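Local coordinates for protein cysteine protease-like VirA (Shigella flexneri, PDB 3EB8) that acts as a secreted virulence effector required for bacterial entry into epithelial cells and for spread within and between them, although a direct protease action on tubulin is disputed, at residues T233-Q238 and V302-L307; P84-L89 and E322-V327; K199-N204 and L218-F223; I174-I179 and Q190-N195; E35-N40 and I46-N51. All coordinates share one frame; numbering follows the deposited sequence.

Contact 1 (T233-Q238 and V302-L307)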
# COMPACT_ATOMS: atom_id res chain seq x y z
N THR A 233 5.45 4.75 -11.80
CA THR A 233 5.86 3.52 -12.48
C THR A 233 6.57 2.57 -11.53
O THR A 233 6.33 1.38 -11.54
CB THR A 233 6.72 3.78 -13.76
OG1 THR A 233 7.92 4.48 -13.42
CG2 THR A 233 5.92 4.60 -14.77
N SER A 234 7.43 3.11 -10.68
CA SER A 234 8.17 2.26 -9.77
C SER A 234 7.24 1.43 -8.89
O SER A 234 7.62 0.33 -8.45
CB SER A 234 9.08 3.10 -8.88
OG SER A 234 8.35 3.79 -7.90
N ALA A 235 6.04 1.95 -8.63
CA ALA A 235 5.09 1.33 -7.71
C ALA A 235 4.63 -0.04 -8.20
O ALA A 235 4.14 -0.85 -7.41
CB ALA A 235 3.87 2.24 -7.46
N PHE A 236 4.78 -0.30 -9.49
CA PHE A 236 4.32 -1.54 -10.10
C PHE A 236 5.42 -2.62 -10.21
O PHE A 236 5.13 -3.75 -10.57
CB PHE A 236 3.70 -1.28 -11.48
CG PHE A 236 2.41 -0.50 -11.44
CD1 PHE A 236 2.41 0.88 -11.38
CD2 PHE A 236 1.18 -1.17 -11.47
CE1 PHE A 236 1.21 1.59 -11.34
CE2 PHE A 236 -0.02 -0.46 -11.43
CZ PHE A 236 0.00 0.92 -11.37
N TRP A 237 6.68 -2.28 -9.91
CA TRP A 237 7.73 -3.29 -10.04
C TRP A 237 7.38 -4.59 -9.25
O TRP A 237 7.05 -4.55 -8.06
CB TRP A 237 9.12 -2.75 -9.66
CG TRP A 237 10.22 -3.77 -9.93
CD1 TRP A 237 10.37 -4.55 -11.05
CD2 TRP A 237 11.30 -4.11 -9.06
NE1 TRP A 237 11.47 -5.35 -10.93
CE2 TRP A 237 12.06 -5.11 -9.72
CE3 TRP A 237 11.73 -3.66 -7.80
CZ2 TRP A 237 13.22 -5.67 -9.16
CZ3 TRP A 237 12.88 -4.22 -7.24
CH2 TRP A 237 13.61 -5.22 -7.93
N GLN A 238 7.43 -5.74 -9.93
CA GLN A 238 6.92 -6.98 -9.34
C GLN A 238 7.65 -7.43 -8.07
O GLN A 238 7.06 -8.09 -7.23
CB GLN A 238 6.95 -8.10 -10.38
CG GLN A 238 8.32 -8.34 -11.00
CD GLN A 238 8.32 -9.49 -12.00
OE1 GLN A 238 8.36 -9.29 -13.22
NE2 GLN A 238 8.26 -10.72 -11.48
N VAL A 302 5.37 7.43 -1.87
CA VAL A 302 4.57 6.38 -2.50
C VAL A 302 4.19 5.31 -1.48
O VAL A 302 5.01 4.89 -0.64
CB VAL A 302 5.37 5.71 -3.63
CG1 VAL A 302 4.57 4.59 -4.26
CG2 VAL A 302 5.78 6.75 -4.65
N SER A 303 2.94 4.87 -1.54
CA SER A 303 2.52 3.66 -0.86
C SER A 303 1.97 2.72 -1.92
O SER A 303 0.94 3.02 -2.54
CB SER A 303 1.43 3.96 0.15
OG SER A 303 0.75 2.76 0.49
N SER A 304 2.65 1.60 -2.14
CA SER A 304 2.25 0.63 -3.16
C SER A 304 1.87 -0.69 -2.51
O SER A 304 2.73 -1.43 -2.02
CB SER A 304 3.39 0.42 -4.16
OG SER A 304 2.99 -0.41 -5.25
N SER A 305 0.58 -1.01 -2.50
CA SER A 305 0.14 -2.26 -1.91
C SER A 305 -0.24 -3.27 -2.95
O SER A 305 -1.01 -2.97 -3.87
CB SER A 305 -1.03 -2.01 -0.98
OG SER A 305 -0.62 -1.15 0.06
N ILE A 306 0.29 -4.47 -2.82
CA ILE A 306 -0.15 -5.55 -3.68
C ILE A 306 -1.15 -6.41 -2.87
O ILE A 306 -1.07 -6.45 -1.65
CB ILE A 306 1.04 -6.34 -4.24
CG1 ILE A 306 0.62 -7.15 -5.47
CG2 ILE A 306 1.66 -7.25 -3.17
CD1 ILE A 306 1.78 -7.70 -6.28
N LEU A 307 -2.10 -7.04 -3.54
CA LEU A 307 -3.18 -7.75 -2.84
C LEU A 307 -3.33 -9.20 -3.28
O LEU A 307 -4.41 -9.58 -3.76
CB LEU A 307 -4.53 -7.04 -3.02
CG LEU A 307 -4.72 -5.55 -2.67
CD1 LEU A 307 -6.10 -5.05 -3.12
CD2 LEU A 307 -4.54 -5.29 -1.19
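Ala235 and Ser304 meet where a type I beta turn, Ser234 to Trp237, overlaps the end region of helix 226-234 and leans on strand 300-312 of the central mixed sheet. The tight part is small and buried. Ser304 donates its hydroxyl to the backbone carbonyl of the turn: OG to Ala235 O is modelled at 2.5 Å, which is very short and whose exact length deserves caution. With OG trans to the strand nitrogen (chi1 -173°), the hydroxyl leans across to the turn, and the serine methylene follows, its CB 3.8 Å from Ala235 CB. Two residues earlier on the strand, Val302 CG1 lies 4.0 Å from Ala235 CB, and the Ala235 methyl thus rests between a serine and a valine on the same face of the strand. Tyr325 and Ile279, from the flanking strands 315-327 and 274-283, also touch it.

Away from Ala235 the packing thins out. Ile306 points at the turn, yet its side chain gets no nearer than 5.4 Å. The partly exposed Trp237 carries its indole away from the strand to meet Phe137, and the exposed Gln238 has its backbone N bonded to Asp143. Within the turn itself, Trp237 N bonds back to Ser234 O at 3.1 Å.

Contact 2 (P84-L89 and E322-V327)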
# COMPACT_ATOMS: atom_id res chain seq x y z
N PRO A 84 -5.11 2.67 7.68
CA PRO A 84 -4.22 1.92 6.79
C PRO A 84 -2.80 2.49 6.83
O PRO A 84 -2.37 3.15 5.88
CB PRO A 84 -4.83 2.17 5.41
CG PRO A 84 -5.48 3.54 5.56
CD PRO A 84 -6.12 3.43 6.92
N LYS A 85 -2.08 2.25 7.92
CA LYS A 85 -0.70 2.70 8.05
C LYS A 85 0.16 1.52 8.45
O LYS A 85 -0.34 0.48 8.86
CB LYS A 85 -0.58 3.81 9.10
CG LYS A 85 -1.43 5.02 8.77
CD LYS A 85 -1.28 6.11 9.79
CE LYS A 85 -2.12 7.31 9.39
NZ LYS A 85 -2.24 8.31 10.49
N GLN A 86 1.47 1.68 8.31
CA GLN A 86 2.40 0.63 8.67
C GLN A 86 2.84 0.78 10.13
O GLN A 86 3.54 1.72 10.48
CB GLN A 86 3.60 0.63 7.72
CG GLN A 86 3.22 0.54 6.24
CD GLN A 86 4.44 0.59 5.33
OE1 GLN A 86 5.18 1.58 5.31
NE2 GLN A 86 4.68 -0.49 4.59
N PHE A 87 2.39 -0.14 10.97
CA PHE A 87 2.76 -0.12 12.37
C PHE A 87 3.73 -1.25 12.70
O PHE A 87 3.72 -2.31 12.08
CB PHE A 87 1.53 -0.24 13.28
CG PHE A 87 0.59 0.91 13.17
CD1 PHE A 87 -0.47 0.89 12.27
CD2 PHE A 87 0.76 2.03 13.97
CE1 PHE A 87 -1.33 1.96 12.17
CE2 PHE A 87 -0.11 3.12 13.87
CZ PHE A 87 -1.16 3.08 12.98
N ASN A 88 4.56 -1.02 13.71
CA ASN A 88 5.38 -2.08 14.22
C ASN A 88 4.57 -2.96 15.17
O ASN A 88 4.59 -2.75 16.38
CB ASN A 88 6.64 -1.55 14.89
CG ASN A 88 7.79 -2.50 14.76
OD1 ASN A 88 8.18 -3.15 15.73
ND2 ASN A 88 8.31 -2.64 13.55
N LEU A 89 3.85 -3.93 14.62
CA LEU A 89 3.03 -4.83 15.43
C LEU A 89 3.80 -6.10 15.82
O LEU A 89 3.38 -6.83 16.71
CB LEU A 89 1.74 -5.19 14.70
CG LEU A 89 0.95 -4.00 14.17
CD1 LEU A 89 -0.25 -4.47 13.40
CD2 LEU A 89 0.54 -3.08 15.30
N GLU A 322 2.29 -4.19 1.67
CA GLU A 322 2.46 -2.80 1.33
C GLU A 322 3.93 -2.36 1.41
O GLU A 322 4.64 -2.69 2.36
CB GLU A 322 1.62 -1.93 2.25
CG GLU A 322 1.95 -0.45 2.22
CD GLU A 322 1.02 0.34 3.12
OE1 GLU A 322 0.25 -0.29 3.88
OE2 GLU A 322 1.04 1.58 3.09
N THR A 323 4.37 -1.63 0.39
CA THR A 323 5.68 -1.00 0.41
C THR A 323 5.52 0.50 0.27
O THR A 323 4.82 0.98 -0.63
CB THR A 323 6.55 -1.46 -0.73
OG1 THR A 323 6.43 -2.88 -0.86
CG2 THR A 323 8.01 -1.06 -0.49
N SER A 324 6.18 1.24 1.16
CA SER A 324 6.20 2.69 1.12
C SER A 324 7.64 3.21 1.02
O SER A 324 8.57 2.61 1.58
CB SER A 324 5.56 3.25 2.38
OG SER A 324 6.38 2.92 3.48
N TYR A 325 7.80 4.34 0.34
CA TYR A 325 9.09 4.96 0.12
C TYR A 325 8.95 6.38 -0.42
O TYR A 325 7.87 6.81 -0.88
CB TYR A 325 9.90 4.14 -0.87
CG TYR A 325 9.14 3.82 -2.13
CD1 TYR A 325 9.24 4.62 -3.24
CD2 TYR A 325 8.33 2.71 -2.19
CE1 TYR A 325 8.55 4.30 -4.39
CE2 TYR A 325 7.62 2.39 -3.33
CZ TYR A 325 7.73 3.18 -4.42
OH TYR A 325 7.03 2.83 -5.56
N LEU A 326 10.07 7.09 -0.40
CA LEU A 326 10.19 8.44 -0.94
C LEU A 326 10.89 8.41 -2.30
O LEU A 326 11.90 7.73 -2.47
CB LEU A 326 11.05 9.26 0.01
CG LEU A 326 10.56 10.60 0.52
CD1 LEU A 326 9.27 10.42 1.30
CD2 LEU A 326 11.64 11.19 1.40
N VAL A 327 10.37 9.16 -3.25
CA VAL A 327 11.06 9.38 -4.51
C VAL A 327 11.51 10.83 -4.60
O VAL A 327 10.66 11.74 -4.65
CB VAL A 327 10.18 9.07 -5.72
CG1 VAL A 327 10.99 9.25 -7.00
CG2 VAL A 327 9.59 7.66 -5.62
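The side-chain amide of Gln86 and the carboxylate of Glu322 lie stacked, their planes 24° apart, so a flat group from strand 86-87 covers a flat group from strand 315-327 within the central mixed sheet. The overlap is offset along the two chains: Gln86 CG sits 3.8 Å from Glu322 CD, while Gln86 NE2 rides 3.6 Å from Glu322 CG. The ends of the amide then go to different partners. OE1 accepts from the hydroxyl of Ser324, two residues along the strand from Glu322, and the donor is tilted 28° from the carbonyl plane. NE2 comes within 3.1 Å of Glu322 O, but the angle is poor for a hydrogen bond; its bonds run instead to Ser350 OG and Gln348 O, at the neighbouring strand 348-356.

The two backbones are not paired here, with CA atoms 8.1 Å apart at Gln86 and Glu322, and it is the extended glutamine chain that spans the distance. Glu322 in turn has a partner of its own, since OE2 accepts from Ser303 on strand 300-312. That bond and the stack together probably limit how the carboxylate can turn, and both residues are buried. Ser324 holds OG between its backbone N and carbonyl carbon (chi1 67°), which brings Ser324 OG to 2.6 Å from Gln86 OE1.

Contact 3 (K199-N204 and L218-F223)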
# COMPACT_ATOMS: atom_id res chain seq x y z
N LYS A 199 -3.32 17.05 -23.88
CA LYS A 199 -4.23 16.30 -24.73
C LYS A 199 -4.98 15.22 -23.94
O LYS A 199 -6.21 15.25 -23.83
CB LYS A 199 -3.46 15.68 -25.90
CG LYS A 199 -4.08 14.42 -26.49
CD LYS A 199 -5.13 14.74 -27.54
CE LYS A 199 -5.71 13.46 -28.11
NZ LYS A 199 -6.06 12.52 -27.01
N ILE A 200 -4.23 14.28 -23.39
CA ILE A 200 -4.77 13.22 -22.54
C ILE A 200 -5.66 13.74 -21.42
O ILE A 200 -6.81 13.30 -21.25
CB ILE A 200 -3.63 12.47 -21.86
CG1 ILE A 200 -2.60 12.01 -22.88
CG2 ILE A 200 -4.17 11.30 -21.10
CD1 ILE A 200 -1.40 11.36 -22.23
N ILE A 201 -5.11 14.67 -20.63
CA ILE A 201 -5.79 15.21 -19.46
C ILE A 201 -7.16 15.71 -19.86
O ILE A 201 -8.16 15.35 -19.23
CB ILE A 201 -4.94 16.31 -18.78
CG1 ILE A 201 -3.95 15.66 -17.82
CG2 ILE A 201 -5.81 17.31 -18.02
CD1 ILE A 201 -2.72 16.48 -17.55
N ASN A 202 -7.21 16.51 -20.92
CA ASN A 202 -8.47 17.05 -21.41
C ASN A 202 -9.40 15.99 -22.00
O ASN A 202 -10.62 16.11 -21.88
CB ASN A 202 -8.24 18.21 -22.37
CG ASN A 202 -8.16 19.54 -21.65
OD1 ASN A 202 -9.03 19.88 -20.84
ND2 ASN A 202 -7.12 20.31 -21.93
N SER A 203 -8.83 14.95 -22.60
CA SER A 203 -9.63 13.82 -23.08
C SER A 203 -10.35 13.12 -21.92
O SER A 203 -11.45 12.61 -22.09
CB SER A 203 -8.75 12.79 -23.82
OG SER A 203 -8.49 13.17 -25.16
N ASN A 204 -9.71 13.09 -20.76
CA ASN A 204 -10.22 12.31 -19.62
C ASN A 204 -10.91 13.11 -18.55
O ASN A 204 -11.38 12.55 -17.56
CB ASN A 204 -9.09 11.49 -18.97
CG ASN A 204 -8.75 10.25 -19.76
OD1 ASN A 204 -9.52 9.28 -19.77
ND2 ASN A 204 -7.61 10.27 -20.45
N LEU A 218 -3.64 20.25 -11.69
CA LEU A 218 -2.79 19.45 -10.83
C LEU A 218 -2.09 18.36 -11.63
O LEU A 218 -0.86 18.24 -11.61
CB LEU A 218 -3.65 18.84 -9.73
CG LEU A 218 -2.96 17.95 -8.69
CD1 LEU A 218 -1.77 18.70 -8.13
CD2 LEU A 218 -3.94 17.57 -7.59
N PHE A 219 -2.87 17.57 -12.36
CA PHE A 219 -2.29 16.46 -13.10
C PHE A 219 -1.49 16.93 -14.31
O PHE A 219 -0.66 16.20 -14.80
CB PHE A 219 -3.35 15.43 -13.51
CG PHE A 219 -4.03 14.79 -12.35
CD1 PHE A 219 -5.41 14.77 -12.26
CD2 PHE A 219 -3.28 14.27 -11.30
CE1 PHE A 219 -6.04 14.20 -11.15
CE2 PHE A 219 -3.91 13.70 -10.20
CZ PHE A 219 -5.29 13.66 -10.13
N THR A 220 -1.75 18.14 -14.78
CA THR A 220 -0.95 18.67 -15.88
C THR A 220 0.48 18.92 -15.43
O THR A 220 1.43 18.64 -16.15
CB THR A 220 -1.55 19.97 -16.46
OG1 THR A 220 -2.77 19.66 -17.16
CG2 THR A 220 -0.58 20.62 -17.43
N SER A 221 0.61 19.46 -14.23
CA SER A 221 1.91 19.75 -13.63
C SER A 221 2.63 18.45 -13.30
O SER A 221 3.72 18.20 -13.81
CB SER A 221 1.74 20.62 -12.39
OG SER A 221 2.90 20.56 -11.56
N LEU A 222 2.04 17.62 -12.46
CA LEU A 222 2.53 16.25 -12.34
C LEU A 222 2.40 15.78 -13.77
O LEU A 222 1.80 16.47 -14.58
CB LEU A 222 1.63 15.42 -11.44
CG LEU A 222 1.20 15.94 -10.08
CD1 LEU A 222 0.06 15.08 -9.51
CD2 LEU A 222 2.38 15.97 -9.14
N PHE A 223 2.94 14.63 -14.11
CA PHE A 223 2.81 14.12 -15.48
C PHE A 223 3.92 14.68 -16.37
O PHE A 223 4.38 14.02 -17.30
CB PHE A 223 1.45 14.42 -16.12
CG PHE A 223 0.33 13.50 -15.68
CD1 PHE A 223 0.29 12.98 -14.39
CD2 PHE A 223 -0.72 13.19 -16.54
CE1 PHE A 223 -0.76 12.15 -13.99
CE2 PHE A 223 -1.77 12.36 -16.15
CZ PHE A 223 -1.78 11.84 -14.87
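Ile201 drives its CD1 methyl into the last turn of the partner helix, its side chain crossing that of Thr220 at about a right angle. The methyl meets the hydroxyl branch and the CA of Thr220 rather than the threonine methyl: Ile201 CD1 is 3.2 Å from Thr220 OG1 and 3.3 Å from Thr220 CA, a tight fit. The same carbon lies 3.4 Å from Phe219 O. CG1 stands opposite the carbonyl carbon (chi1 -85°) and chi2 is near-extended, which carries CD1 toward the other helix. Thr220 OG1 is bonded to Lys216 O one turn back, and the isoleucine methyl packs beside it.

This methyl is part of the packing between helices 194-204 and 210-221, consecutive in the chain and within the region assigned to tubulin binding; Thr220 also touches Tyr194 and Val197 of the first. The second helix ends at Ser221; Leu222 leaves helical geometry, and Phe223 takes a positive phi of 86° and points its ring back at the first helix. Phe223 CD2 meets Ile201 CD1 obliquely at 4.0 Å. One face of that ring has Phe219 CB over its centre, 4.1 Å above the plane, while the Phe219 ring itself heads off to Phe160, Ile165 and Phe205.

Contact 4 (I174-I179 and Q190-N195)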
# COMPACT_ATOMS: atom_id res chain seq x y z
N ILE A 174 0.65 6.23 -19.84
CA ILE A 174 1.66 5.20 -19.95
C ILE A 174 1.91 4.89 -21.42
O ILE A 174 3.04 4.59 -21.84
CB ILE A 174 1.26 3.95 -19.10
CG1 ILE A 174 2.39 3.58 -18.15
CG2 ILE A 174 0.80 2.75 -19.97
CD1 ILE A 174 2.72 4.69 -17.19
N ASN A 175 0.86 5.00 -22.22
CA ASN A 175 0.94 4.76 -23.65
C ASN A 175 1.79 5.81 -24.39
O ASN A 175 2.57 5.46 -25.29
CB ASN A 175 -0.46 4.70 -24.26
CG ASN A 175 -0.45 4.88 -25.76
OD1 ASN A 175 -0.92 5.90 -26.28
ND2 ASN A 175 0.12 3.91 -26.48
N GLU A 176 1.60 7.08 -24.04
CA GLU A 176 2.33 8.16 -24.68
C GLU A 176 3.75 8.28 -24.14
O GLU A 176 4.64 8.77 -24.83
CB GLU A 176 1.56 9.49 -24.58
CG GLU A 176 0.17 9.41 -25.22
CD GLU A 176 -0.40 10.76 -25.64
OE1 GLU A 176 0.09 11.80 -25.15
OE2 GLU A 176 -1.34 10.77 -26.45
N LEU A 177 3.96 7.80 -22.92
CA LEU A 177 5.31 7.62 -22.40
C LEU A 177 6.00 6.51 -23.17
O LEU A 177 7.18 6.26 -22.97
CB LEU A 177 5.28 7.29 -20.91
CG LEU A 177 5.01 8.46 -19.95
CD1 LEU A 177 4.65 7.95 -18.56
CD2 LEU A 177 6.20 9.41 -19.87
N GLY A 178 5.26 5.82 -24.03
CA GLY A 178 5.83 4.79 -24.89
C GLY A 178 6.00 3.45 -24.20
O GLY A 178 6.68 2.55 -24.72
N ILE A 179 5.38 3.30 -23.03
CA ILE A 179 5.42 2.02 -22.34
C ILE A 179 4.46 1.03 -23.02
O ILE A 179 3.23 1.18 -22.95
CB ILE A 179 5.08 2.16 -20.83
CG1 ILE A 179 6.13 3.03 -20.12
CG2 ILE A 179 5.00 0.79 -20.19
CD1 ILE A 179 5.79 3.39 -18.67
N GLN A 190 11.37 9.25 -22.07
CA GLN A 190 11.40 10.67 -22.40
C GLN A 190 10.12 11.30 -21.89
O GLN A 190 9.03 10.75 -22.07
CB GLN A 190 11.53 10.89 -23.91
CG GLN A 190 12.94 10.70 -24.43
CD GLN A 190 12.97 10.44 -25.92
OE1 GLN A 190 11.93 10.49 -26.59
NE2 GLN A 190 14.15 10.14 -26.46
N MET A 191 10.25 12.45 -21.25
CA MET A 191 9.12 13.09 -20.61
C MET A 191 8.18 13.77 -21.61
O MET A 191 8.62 14.22 -22.66
CB MET A 191 9.61 14.07 -19.55
CG MET A 191 10.15 13.37 -18.31
SD MET A 191 8.91 12.26 -17.61
CE MET A 191 7.53 13.41 -17.50
N LEU A 192 6.90 13.82 -21.27
CA LEU A 192 5.90 14.38 -22.17
C LEU A 192 5.91 15.90 -22.18
O LEU A 192 6.08 16.53 -21.13
CB LEU A 192 4.49 13.86 -21.82
CG LEU A 192 4.08 12.51 -22.42
CD1 LEU A 192 4.94 11.41 -21.85
CD2 LEU A 192 2.61 12.18 -22.17
N SER A 193 5.73 16.49 -23.35
CA SER A 193 5.58 17.94 -23.43
C SER A 193 4.32 18.39 -22.69
O SER A 193 3.43 17.58 -22.43
CB SER A 193 5.51 18.40 -24.88
OG SER A 193 4.31 17.97 -25.49
N TYR A 194 4.24 19.67 -22.37
CA TYR A 194 2.99 20.22 -21.89
C TYR A 194 1.87 19.98 -22.91
O TYR A 194 0.75 19.62 -22.53
CB TYR A 194 3.10 21.72 -21.60
CG TYR A 194 1.73 22.33 -21.45
CD1 TYR A 194 1.07 22.31 -20.23
CD2 TYR A 194 1.08 22.89 -22.54
CE1 TYR A 194 -0.19 22.85 -20.10
CE2 TYR A 194 -0.18 23.43 -22.42
CZ TYR A 194 -0.81 23.41 -21.20
OH TYR A 194 -2.07 23.95 -21.09
N ASN A 195 2.17 20.20 -24.18
CA ASN A 195 1.22 19.94 -25.25
C ASN A 195 0.64 18.53 -25.20
O ASN A 195 -0.57 18.35 -25.27
CB ASN A 195 1.86 20.16 -26.61
CG ASN A 195 1.98 21.61 -26.94
OD1 ASN A 195 1.53 22.46 -26.19
ND2 ASN A 195 2.60 21.91 -28.09
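Leu192 sets its side chain at about a right angle to those of both Glu176 and Leu177. The firmer evidence is on the glutamate, where Leu192 CD2 lies 3.8 Å from Glu176 CB and 3.9 Å from Glu176 OE1. Toward Leu177 it turns its other branch; the separation modelled between the foremost methyls of the two leucines is too short to be trusted, but the crossing itself is plain. Leu177 CD2 also approaches the backbone of the second segment, 3.8 Å from Gln190 O.

Two helix ends lie behind these side chains. Helix 167-176 closes in a Schellman motif, where Gly178 adopts a phi of 82° and Ile179 N bonds back to Ile174 O at 2.9 Å, placing Leu177 in the closing turn just before Gly178. On the other side Ser193 is the N-cap of helix 194-204; its hydroxyl caps a backbone N of the first turn while its own N bonds to Gln196 OE1, in the manner of a capping box. Leu192, immediately before that cap, points toward helix 167-176. Further out, Leu192 touches Val197 and Ile200, and Leu177 rests on Ile229 of helix 226-234.

Between the segments the grip is van der Waals in kind: the contact is apolar packing, flanked by the Schellman motif and the Ser193 cap, without polar bonds across the interface.

Contact 5 (E35-N40 and I46-N51)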
# COMPACT_ATOMS: atom_id res chain seq x y z
N GLU A 35 5.95 1.29 22.73
CA GLU A 35 4.99 2.11 21.98
C GLU A 35 5.15 1.96 20.47
O GLU A 35 6.26 2.10 19.94
CB GLU A 35 5.11 3.58 22.37
CG GLU A 35 4.25 4.51 21.56
CD GLU A 35 4.43 5.96 21.96
OE1 GLU A 35 4.68 6.21 23.16
OE2 GLU A 35 4.31 6.85 21.09
N PHE A 36 4.04 1.69 19.79
CA PHE A 36 4.05 1.51 18.35
C PHE A 36 3.16 2.53 17.66
O PHE A 36 3.29 2.75 16.46
CB PHE A 36 3.63 0.09 17.98
CG PHE A 36 2.21 -0.24 18.33
CD1 PHE A 36 1.19 0.02 17.44
CD2 PHE A 36 1.90 -0.79 19.55
CE1 PHE A 36 -0.11 -0.26 17.75
CE2 PHE A 36 0.59 -1.08 19.88
CZ PHE A 36 -0.41 -0.81 18.97
N ALA A 37 2.27 3.17 18.41
CA ALA A 37 1.45 4.23 17.84
C ALA A 37 1.10 5.32 18.85
O ALA A 37 1.13 5.10 20.06
CB ALA A 37 0.19 3.67 17.23
N HIS A 38 0.77 6.50 18.34
CA HIS A 38 0.39 7.61 19.19
C HIS A 38 -0.64 8.49 18.51
O HIS A 38 -0.72 8.56 17.28
CB HIS A 38 1.60 8.48 19.51
CG HIS A 38 2.14 9.17 18.30
ND1 HIS A 38 3.13 8.63 17.52
CD2 HIS A 38 1.81 10.35 17.73
CE1 HIS A 38 3.39 9.45 16.52
NE2 HIS A 38 2.61 10.50 16.63
N ALA A 39 -1.43 9.18 19.32
CA ALA A 39 -2.36 10.17 18.82
C ALA A 39 -2.29 11.36 19.76
O ALA A 39 -2.36 11.23 20.97
CB ALA A 39 -3.77 9.62 18.77
N ASN A 40 -2.09 12.53 19.19
CA ASN A 40 -2.02 13.74 19.98
C ASN A 40 -3.17 14.61 19.54
O ASN A 40 -3.17 15.16 18.44
CB ASN A 40 -0.67 14.45 19.78
CG ASN A 40 0.52 13.55 20.09
OD1 ASN A 40 0.47 12.75 21.02
ND2 ASN A 40 1.59 13.67 19.30
N ILE A 46 -2.57 9.74 23.30
CA ILE A 46 -2.80 8.33 23.54
C ILE A 46 -1.61 7.57 22.97
O ILE A 46 -1.19 7.83 21.84
CB ILE A 46 -4.12 7.84 22.91
CG1 ILE A 46 -5.30 8.63 23.45
CG2 ILE A 46 -4.36 6.39 23.23
CD1 ILE A 46 -5.56 9.93 22.73
N ARG A 47 -1.06 6.65 23.75
CA ARG A 47 0.04 5.84 23.28
C ARG A 47 -0.37 4.39 23.32
O ARG A 47 -0.94 3.91 24.31
CB ARG A 47 1.27 6.05 24.15
CG ARG A 47 1.59 7.49 24.42
CD ARG A 47 1.89 8.26 23.14
NE ARG A 47 2.30 9.62 23.45
CZ ARG A 47 3.51 9.96 23.87
NH1 ARG A 47 4.44 9.02 24.02
NH2 ARG A 47 3.79 11.23 24.13
N LEU A 48 -0.09 3.67 22.24
CA LEU A 48 -0.39 2.25 22.17
C LEU A 48 0.91 1.48 22.25
O LEU A 48 1.80 1.67 21.42
CB LEU A 48 -1.10 1.93 20.87
CG LEU A 48 -2.26 2.88 20.57
CD1 LEU A 48 -2.89 2.55 19.21
CD2 LEU A 48 -3.28 2.80 21.67
N CYS A 49 1.02 0.62 23.25
CA CYS A 49 2.27 -0.10 23.47
C CYS A 49 2.06 -1.61 23.45
O CYS A 49 1.02 -2.11 23.86
CB CYS A 49 2.90 0.32 24.80
SG CYS A 49 3.16 2.09 24.93
N LEU A 50 3.07 -2.31 22.96
CA LEU A 50 3.11 -3.76 22.99
C LEU A 50 4.22 -4.18 23.94
O LEU A 50 5.32 -3.63 23.90
CB LEU A 50 3.38 -4.31 21.59
CG LEU A 50 2.11 -4.48 20.76
CD1 LEU A 50 2.41 -4.44 19.29
CD2 LEU A 50 1.42 -5.78 21.14
N ASN A 51 3.92 -5.13 24.80
CA ASN A 51 4.93 -5.72 25.66
C ASN A 51 4.69 -7.22 25.70
O ASN A 51 3.65 -7.68 26.16
CB ASN A 51 4.88 -5.09 27.05
CG ASN A 51 4.95 -3.56 26.99
OD1 ASN A 51 6.03 -2.98 26.80
ND2 ASN A 51 3.80 -2.90 27.14
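Phe36 lays one face of its ring over Leu48, CZ coming to 3.4 Å from Leu48 CB, and Leu50 CD1 lies 3.7 Å from Phe36 CD2, oblique to the same ring. A chi1 of 65° tucks that ring over the partner strand. A classic beta bulge goes with it in this antiparallel hairpin: Phe36 and Ala37 both face Leu48, and Leu48 O accepts from Phe36 N at 2.8 Å and weakly from Ala37 N.

Past the bulge small residues leave room for large ones, with Leu48 CD1 settling 3.8 Å from Ala37 CB and Ile46 reaching toward Ala39. On the other face Cys49 SG nests 3.5 Å from Glu35 CB. Arg47 bends at chi2 (-61°), packing its CD 3.6 Å from His38 CB, and its NH1 forms a salt bridge with the syn lone pair of Glu35 OE1, 2.9 Å away. Ser26 holds the other carboxylate oxygen, and Ser45 accepts from Arg47 NE.

The hairpin forms the second and third strands of a five-stranded antiparallel sheet. Strand 24-25 pairs along the outer side of 35-41, strand 54-61 along that of 44-51, while Phe87 of strand 86-87 packs on Phe36 and Ala37.

The five contacts run across the molecule from the amino-terminal sheet to the helical region. Contacts 5, 2, 4, 3 and 1 open in that order along the chain, and contact 2 closes last, enclosing 4, 3 and 1 in its loop. Contacts 1 and 2, with centres 12 Å apart, share the central mixed sheet through neighbouring strands 300-312 and 315-327. Contacts 5 and 2, with centres about 17 Å apart, touch where Leu50 CD1 packs against Leu89 O. Contacts 3 and 4 share helix 194-204, and Thr233 links contact 4 to contact 1. Contacts 4 and 5 lie about 45 Å apart between centres, on opposite sides of the chain's centre, with contacts 1 and 2 near it.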